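Local coordinates for protein alginate lyase (Bacteroides ovatus, PDB 3NNB) that probably cleaves alginate, a uronic acid polysaccharide, by beta-elimination, at residues Ile279-Ser290 with Glu342-Phe353. Residues are numbered along the deposited sequence; the frame is centred on the assembly and turned at random.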
ATOM      1  N   ILE A 279       7.380  -7.340   8.252  1.00  7.94           N
ATOM      2  CA  ILE A 279       7.833  -6.262   7.348  1.00  5.61           C
ATOM      3  C   ILE A 279       6.666  -5.430   6.756  1.00  6.87           C
ATOM      4  O   ILE A 279       6.751  -4.232   6.667  1.00  7.49           O
ATOM      5  CB  ILE A 279       8.731  -6.865   6.214  1.00  6.31           C
ATOM      6  CG1 ILE A 279      10.033  -7.384   6.818  1.00  9.97           C
ATOM      7  CG2 ILE A 279       8.969  -5.839   5.080  1.00  7.43           C
ATOM      8  CD1 ILE A 279      10.877  -8.229   5.850  1.00 11.39           C
ATOM      9  N   PHE A 280       5.604  -6.110   6.353  1.00  6.12           N
ATOM     10  CA  PHE A 280       4.374  -5.475   5.841  1.00  7.08           C
ATOM     11  C   PHE A 280       3.876  -4.450   6.846  1.00  7.53           C
ATOM     12  O   PHE A 280       3.630  -3.279   6.493  1.00  6.68           O
ATOM     13  CB  PHE A 280       3.350  -6.588   5.657  1.00  8.27           C
ATOM     14  CG  PHE A 280       2.076  -6.227   4.881  1.00  7.89           C
ATOM     15  CD1 PHE A 280       2.111  -5.882   3.545  1.00  8.93           C
ATOM     16  CD2 PHE A 280       0.834  -6.353   5.497  1.00  8.67           C
ATOM     17  CE1 PHE A 280       0.923  -5.659   2.834  1.00 11.35           C
ATOM     18  CE2 PHE A 280      -0.335  -6.123   4.808  1.00  8.42           C
ATOM     19  CZ  PHE A 280      -0.297  -5.784   3.483  1.00  8.06           C
ATOM     20  N   ASN A 281       3.780  -4.847   8.107  1.00  8.09           N
ATOM     21  CA  ASN A 281       3.252  -3.953   9.144  1.00  6.35           C
ATOM     22  C   ASN A 281       4.236  -2.830   9.442  1.00  7.73           C
ATOM     23  O   ASN A 281       3.840  -1.704   9.561  1.00  8.61           O
ATOM     24  CB  ASN A 281       2.892  -4.746  10.412  1.00  6.80           C
ATOM     25  CG  ASN A 281       1.702  -4.206  11.153  1.00  7.27           C
ATOM     26  OD1 ASN A 281       0.840  -3.522  10.599  1.00  8.24           O
ATOM     27  ND2 ASN A 281       1.586  -4.594  12.427  1.00  6.42           N
ATOM     28  N   LEU A 282       5.527  -3.155   9.535  1.00  7.06           N
ATOM     29  CA  LEU A 282       6.545  -2.111   9.745  1.00  6.97           C
ATOM     30  C   LEU A 282       6.540  -1.082   8.612  1.00  7.71           C
ATOM     31  O   LEU A 282       6.678   0.136   8.858  1.00  7.59           O
ATOM     32  CB  LEU A 282       7.946  -2.724   9.892  1.00  6.71           C
ATOM     33  CG  LEU A 282       8.433  -2.976  11.298  1.00 11.17           C
ATOM     34  CD1 LEU A 282       9.635  -3.938  11.261  1.00 11.81           C
ATOM     35  CD2 LEU A 282       8.742  -1.604  12.002  1.00 10.67           C
ATOM     36  N   GLY A 283       6.403  -1.538   7.371  1.00  7.93           N
ATOM     37  CA  GLY A 283       6.345  -0.598   6.235  1.00  7.52           C
ATOM     38  C   GLY A 283       5.130   0.346   6.324  1.00  6.98           C
ATOM     39  O   GLY A 283       5.224   1.527   5.998  1.00  8.87           O
ATOM     40  N   HIS A 284       4.007  -0.170   6.784  1.00  6.51           N
ATOM     41  CA  HIS A 284       2.804   0.626   6.961  1.00  6.64           C
ATOM     42  C   HIS A 284       2.945   1.594   8.148  1.00  7.00           C
ATOM     43  O   HIS A 284       2.431   2.729   8.111  1.00  7.87           O
ATOM     44  CB  HIS A 284       1.583  -0.248   7.093  1.00  6.46           C
ATOM     45  CG  HIS A 284       1.339  -1.076   5.881  1.00  9.18           C
ATOM     46  ND1 HIS A 284       0.570  -2.224   5.915  1.00  7.60           N
ATOM     47  CD2 HIS A 284       1.822  -0.970   4.620  1.00  8.28           C
ATOM     48  CE1 HIS A 284       0.563  -2.760   4.701  1.00  8.88           C
ATOM     49  NE2 HIS A 284       1.298  -2.015   3.894  1.00  9.01           N
HETATM   50  N   MSE A 285       3.663   1.158   9.184  1.00  6.67           N
HETATM   51  CA  MSE A 285       4.016   2.055  10.284  1.00  7.23           C
HETATM   52  C   MSE A 285       4.821   3.243   9.749  1.00  8.14           C
HETATM   53  O   MSE A 285       4.565   4.375  10.105  1.00  7.55           O
HETATM   54  CB  MSE A 285       4.821   1.351  11.371  1.00  6.62           C
HETATM   55  CG  MSE A 285       4.027   0.269  12.096  1.00  8.23           C
HETATM   56 SE   MSE A 285       5.153  -0.763  13.255  0.75  4.82          SE
HETATM   57  CE  MSE A 285       3.888  -2.128  13.821  1.00 13.46           C
ATOM     58  N   LEU A 286       5.812   2.954   8.927  1.00  7.62           N
ATOM     59  CA  LEU A 286       6.650   3.987   8.319  1.00  6.86           C
ATOM     60  C   LEU A 286       5.902   4.879   7.356  1.00  6.99           C
ATOM     61  O   LEU A 286       6.175   6.075   7.277  1.00  7.95           O
ATOM     62  CB  LEU A 286       7.915   3.386   7.715  1.00  7.39           C
ATOM     63  CG  LEU A 286       8.867   2.712   8.713  1.00  7.27           C
ATOM     64  CD1 LEU A 286       9.972   1.863   8.054  1.00  9.51           C
ATOM     65  CD2 LEU A 286       9.564   3.778   9.579  1.00 13.05           C
ATOM     66  N   ASP A 287       4.930   4.321   6.632  1.00  5.98           N
ATOM     67  CA  ASP A 287       4.040   5.150   5.828  1.00  6.07           C
ATOM     68  C   ASP A 287       3.284   6.145   6.721  1.00  7.50           C
ATOM     69  O   ASP A 287       3.200   7.312   6.386  1.00  8.27           O
ATOM     70  CB  ASP A 287       2.986   4.281   5.099  1.00  5.99           C
ATOM     71  CG  ASP A 287       3.552   3.522   3.914  1.00  8.31           C
ATOM     72  OD1 ASP A 287       4.614   3.847   3.357  1.00  8.75           O
ATOM     73  OD2 ASP A 287       2.899   2.508   3.553  1.00 11.27           O
HETATM   74  N   MSE A 288       2.767   5.711   7.875  1.00  7.43           N
HETATM   75  CA  MSE A 288       2.105   6.604   8.800  1.00  6.63           C
HETATM   76  C   MSE A 288       3.092   7.642   9.318  1.00  8.07           C
HETATM   77  O   MSE A 288       2.732   8.816   9.466  1.00 10.40           O
HETATM   78  CB  MSE A 288       1.493   5.836   9.969  1.00  6.70           C
HETATM   79  CG  MSE A 288       0.612   6.683  10.879  1.00  6.47           C
HETATM   80 SE   MSE A 288      -0.765   7.681   9.932  0.75  6.77          SE
HETATM   81  CE  MSE A 288      -2.224   7.100  10.974  1.00 10.53           C
ATOM     82  N   CYS A 289       4.318   7.229   9.637  1.00  7.89           N
ATOM     83  CA  CYS A 289       5.322   8.200  10.121  1.00  9.71           C
ATOM     84  C   CYS A 289       5.549   9.278   9.066  1.00 10.24           C
ATOM     85  O   CYS A 289       5.666  10.462   9.404  1.00  8.95           O
ATOM     86  CB  CYS A 289       6.657   7.499  10.396  1.00  7.79           C
ATOM     87  SG  CYS A 289       6.629   6.393  11.831  1.00  9.58           S
ATOM     88  N   SER A 290       5.617   8.865   7.787  1.00  8.30           N
ATOM     89  CA  SER A 290       5.837   9.804   6.683  1.00  8.91           C
ATOM     90  C   SER A 290       4.674  10.786   6.561  1.00  5.89           C
ATOM     91  O   SER A 290       4.876  12.011   6.561  1.00  8.58           O
ATOM     92  CB  SER A 290       6.060   9.048   5.364  1.00 10.52           C
ATOM     93  OG  SER A 290       7.215   8.226   5.478  1.00 12.48           O
ATOM     94  N   GLU A 342      13.648  -6.650   1.139  1.00 10.79           N
ATOM     95  CA  GLU A 342      12.681  -5.672   1.645  1.00 10.84           C
ATOM     96  C   GLU A 342      13.057  -5.127   3.021  1.00 10.42           C
ATOM     97  O   GLU A 342      12.923  -3.929   3.270  1.00  9.62           O
ATOM     98  CB  GLU A 342      11.281  -6.265   1.693  1.00 10.53           C
ATOM     99  CG  GLU A 342      10.679  -6.476   0.324  1.00 14.73           C
ATOM    100  CD  GLU A 342       9.166  -6.891   0.378  1.00 17.36           C
ATOM    101  OE1 GLU A 342       8.459  -6.458   1.300  1.00 21.85           O
ATOM    102  OE2 GLU A 342       8.717  -7.656  -0.497  1.00 23.37           O
ATOM    103  N   ALA A 343      13.546  -6.004   3.899  1.00  8.88           N
ATOM    104  CA  ALA A 343      14.002  -5.582   5.222  1.00  8.28           C
ATOM    105  C   ALA A 343      15.095  -4.507   5.134  1.00  7.75           C
ATOM    106  O   ALA A 343      15.130  -3.596   5.930  1.00  9.37           O
ATOM    107  CB  ALA A 343      14.479  -6.791   6.017  1.00  7.57           C
ATOM    108  N   CYS A 344      16.027  -4.665   4.178  1.00  9.29           N
ATOM    109  CA  CYS A 344      17.094  -3.698   3.983  1.00  8.48           C
ATOM    110  C   CYS A 344      16.546  -2.305   3.591  1.00  9.24           C
ATOM    111  O   CYS A 344      17.160  -1.260   3.933  1.00  9.97           O
ATOM    112  CB  CYS A 344      18.043  -4.201   2.885  1.00 10.73           C
ATOM    113  SG  CYS A 344      19.006  -5.658   3.374  1.00 11.18           S
ATOM    114  N   TRP A 345      15.414  -2.287   2.865  1.00  9.09           N
ATOM    115  CA  TRP A 345      14.756  -1.035   2.513  1.00 10.74           C
ATOM    116  C   TRP A 345      13.876  -0.492   3.641  1.00 10.07           C
ATOM    117  O   TRP A 345      13.728   0.716   3.762  1.00 10.05           O
ATOM    118  CB  TRP A 345      14.021  -1.167   1.179  1.00 11.10           C
ATOM    119  CG  TRP A 345      15.018  -1.241   0.102  1.00 11.99           C
ATOM    120  CD1 TRP A 345      15.523  -2.352  -0.476  1.00 12.92           C
ATOM    121  CD2 TRP A 345      15.705  -0.121  -0.503  1.00  9.49           C
ATOM    122  NE1 TRP A 345      16.496  -2.005  -1.390  1.00 11.43           N
ATOM    123  CE2 TRP A 345      16.596  -0.644  -1.445  1.00 10.66           C
ATOM    124  CE3 TRP A 345      15.631   1.263  -0.346  1.00 11.40           C
ATOM    125  CZ2 TRP A 345      17.422   0.176  -2.220  1.00 11.42           C
ATOM    126  CZ3 TRP A 345      16.458   2.063  -1.103  1.00  9.51           C
ATOM    127  CH2 TRP A 345      17.342   1.519  -2.022  1.00  9.78           C
ATOM    128  N   ILE A 346      13.332  -1.351   4.505  1.00  9.00           N
ATOM    129  CA  ILE A 346      12.782  -0.866   5.765  1.00  8.16           C
ATOM    130  C   ILE A 346      13.840  -0.040   6.509  1.00  8.84           C
ATOM    131  O   ILE A 346      13.516   1.022   7.072  1.00  9.02           O
ATOM    132  CB  ILE A 346      12.234  -2.050   6.634  1.00  8.71           C
ATOM    133  CG1 ILE A 346      10.981  -2.678   5.976  1.00  8.27           C
ATOM    134  CG2 ILE A 346      11.930  -1.641   8.078  1.00  9.56           C
ATOM    135  CD1 ILE A 346       9.710  -1.767   5.871  1.00  9.57           C
ATOM    136  N   LEU A 347      15.086  -0.540   6.547  1.00  9.33           N
ATOM    137  CA  LEU A 347      16.156   0.141   7.255  1.00 10.49           C
ATOM    138  C   LEU A 347      16.531   1.494   6.636  1.00  8.63           C
ATOM    139  O   LEU A 347      16.709   2.464   7.351  1.00 10.00           O
ATOM    140  CB  LEU A 347      17.384  -0.751   7.383  1.00  8.41           C
ATOM    141  CG  LEU A 347      17.214  -1.956   8.290  1.00 12.67           C
ATOM    142  CD1 LEU A 347      18.553  -2.647   8.406  1.00 14.90           C
ATOM    143  CD2 LEU A 347      16.680  -1.589   9.682  1.00 16.47           C
ATOM    144  N   ARG A 348      16.568   1.563   5.306  1.00  9.79           N
ATOM    145  CA  ARG A 348      16.707   2.862   4.611  1.00  9.62           C
ATOM    146  C   ARG A 348      15.639   3.856   5.036  1.00 11.33           C
ATOM    147  O   ARG A 348      15.929   4.999   5.374  1.00 11.42           O
ATOM    148  CB  ARG A 348      16.593   2.628   3.106  1.00  9.50           C
ATOM    149  CG  ARG A 348      16.498   3.868   2.231  1.00 10.16           C
ATOM    150  CD  ARG A 348      17.733   4.782   2.245  1.00 12.65           C
ATOM    151  NE  ARG A 348      18.930   4.142   1.708  1.00 10.71           N
ATOM    152  CZ  ARG A 348      19.329   4.141   0.429  1.00 13.16           C
ATOM    153  NH1 ARG A 348      18.642   4.734  -0.538  1.00 11.87           N
ATOM    154  NH2 ARG A 348      20.438   3.515   0.104  1.00 12.99           N
ATOM    155  N   ARG A 349      14.395   3.402   5.054  1.00  9.12           N
ATOM    156  CA  ARG A 349      13.281   4.277   5.375  0.70 10.31           C
ATOM    157  C   ARG A 349      13.335   4.733   6.819  1.00 10.88           C
ATOM    158  O   ARG A 349      13.086   5.914   7.116  1.00 10.23           O
ATOM    159  CB  ARG A 349      11.977   3.571   5.031  0.70  9.86           C
ATOM    160  CG  ARG A 349      11.878   3.278   3.545  0.70  7.89           C
ATOM    161  CD  ARG A 349      10.833   2.238   3.226  0.70 19.90           C
ATOM    162  NE  ARG A 349       9.498   2.680   3.578  0.70 15.43           N
ATOM    163  CZ  ARG A 349       8.400   1.900   3.492  0.70 11.95           C
ATOM    164  NH1 ARG A 349       8.446   0.628   3.033  0.70 14.50           N
ATOM    165  NH2 ARG A 349       7.255   2.422   3.835  0.70 12.67           N
ATOM    166  N   ALA A 350      13.650   3.820   7.724  1.00 10.01           N
ATOM    167  CA  ALA A 350      13.765   4.160   9.162  1.00 10.78           C
ATOM    168  C   ALA A 350      14.878   5.185   9.418  1.00  9.77           C
ATOM    169  O   ALA A 350      14.768   6.029  10.318  1.00  9.81           O
ATOM    170  CB  ALA A 350      14.011   2.868  10.006  1.00 10.12           C
ATOM    171  N   SER A 351      15.942   5.089   8.630  1.00 10.41           N
ATOM    172  CA  SER A 351      17.099   5.973   8.765  1.00 10.55           C
ATOM    173  C   SER A 351      16.727   7.429   8.521  1.00 10.82           C
ATOM    174  O   SER A 351      17.424   8.321   8.977  1.00 13.63           O
ATOM    175  CB  SER A 351      18.234   5.523   7.841  1.00  9.54           C
ATOM    176  OG  SER A 351      18.070   6.005   6.505  1.00 11.92           O
ATOM    177  N   PHE A 352      15.627   7.697   7.818  1.00 10.67           N
ATOM    178  CA  PHE A 352      15.160   9.068   7.610  1.00  9.36           C
ATOM    179  C   PHE A 352      14.697   9.684   8.938  1.00 12.64           C
ATOM    180  O   PHE A 352      14.783  10.902   9.111  1.00 14.32           O
ATOM    181  CB  PHE A 352      13.986   9.165   6.648  1.00 12.10           C
ATOM    182  CG  PHE A 352      14.246   8.648   5.259  1.00 13.66           C
ATOM    183  CD1 PHE A 352      15.501   8.264   4.812  1.00 14.27           C
ATOM    184  CD2 PHE A 352      13.184   8.602   4.360  1.00 12.77           C
ATOM    185  CE1 PHE A 352      15.679   7.829   3.505  1.00 16.11           C
ATOM    186  CE2 PHE A 352      13.375   8.141   3.038  1.00 18.94           C
ATOM    187  CZ  PHE A 352      14.633   7.765   2.631  1.00 14.81           C
ATOM    188  N   PHE A 353      14.177   8.848   9.834  1.00 10.87           N
ATOM    189  CA  PHE A 353      13.608   9.304  11.115  1.00 10.64           C
ATOM    190  C   PHE A 353      14.619   9.222  12.253  1.00 12.07           C
ATOM    191  O   PHE A 353      14.487   9.980  13.236  1.00 14.39           O
ATOM    192  CB  PHE A 353      12.375   8.458  11.471  1.00  8.37           C
ATOM    193  CG  PHE A 353      11.255   8.609  10.495  1.00  8.67           C
ATOM    194  CD1 PHE A 353      10.385   9.684  10.563  1.00 12.69           C
ATOM    195  CD2 PHE A 353      11.117   7.718   9.421  1.00 11.91           C
ATOM    196  CE1 PHE A 353       9.388   9.871   9.609  1.00 13.66           C
ATOM    197  CE2 PHE A 353      10.132   7.924   8.439  1.00 12.98           C
ATOM    198  CZ  PHE A 353       9.245   8.980   8.558  1.00 14.19           C
TER
HETATM  199  O   HOH W   1       8.479   5.347   4.592  0.50 14.07           O
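Ile279 CD1 packs 3.9 Å from Ala343 CB at one end of segments 279-290 and 342-353, whose nearly parallel helix axes approach to 10.4 Å and cross at 21°. Midway along, Ile346 enters as a knob among Ile279, Leu282, Gly283 and Leu286. With CG1 anti to the carbonyl carbon (chi1 -68°), its CD1 lies 3.6 Å from CA of Gly283. Leu286 returns the packing, with CD1 4.0 Å from CG2 of Ile346 and CD2 turned to Phe353. This is interior helix-to-helix packing, consistent with the six-hairpin clan of the alginate lyase family; Leu314 of helix 310-317 touches both Leu282 and Ile346. Arg349, in the one of its two conformers described here, bends at chi3 so that NH2 forms a salt bridge of 3.0 Å with OD1 of Asp287, the carboxylate and guanidinium planes 32° apart. In that conformer a water in the guanidinium plane links Arg349 NE to Ser290 OG; Tyr169 holds the other carboxylate oxygen, OD2. At the far end of the contact, Phe353 lays one ring face against Cys289 in a CH-pi contact, CB standing 3.9 Å from the ring centroid. Replacing Phe353 with an alanine is likely to leave Cys289 CB and Leu286 CD2 without their aromatic neighbour and open a gap between the segments.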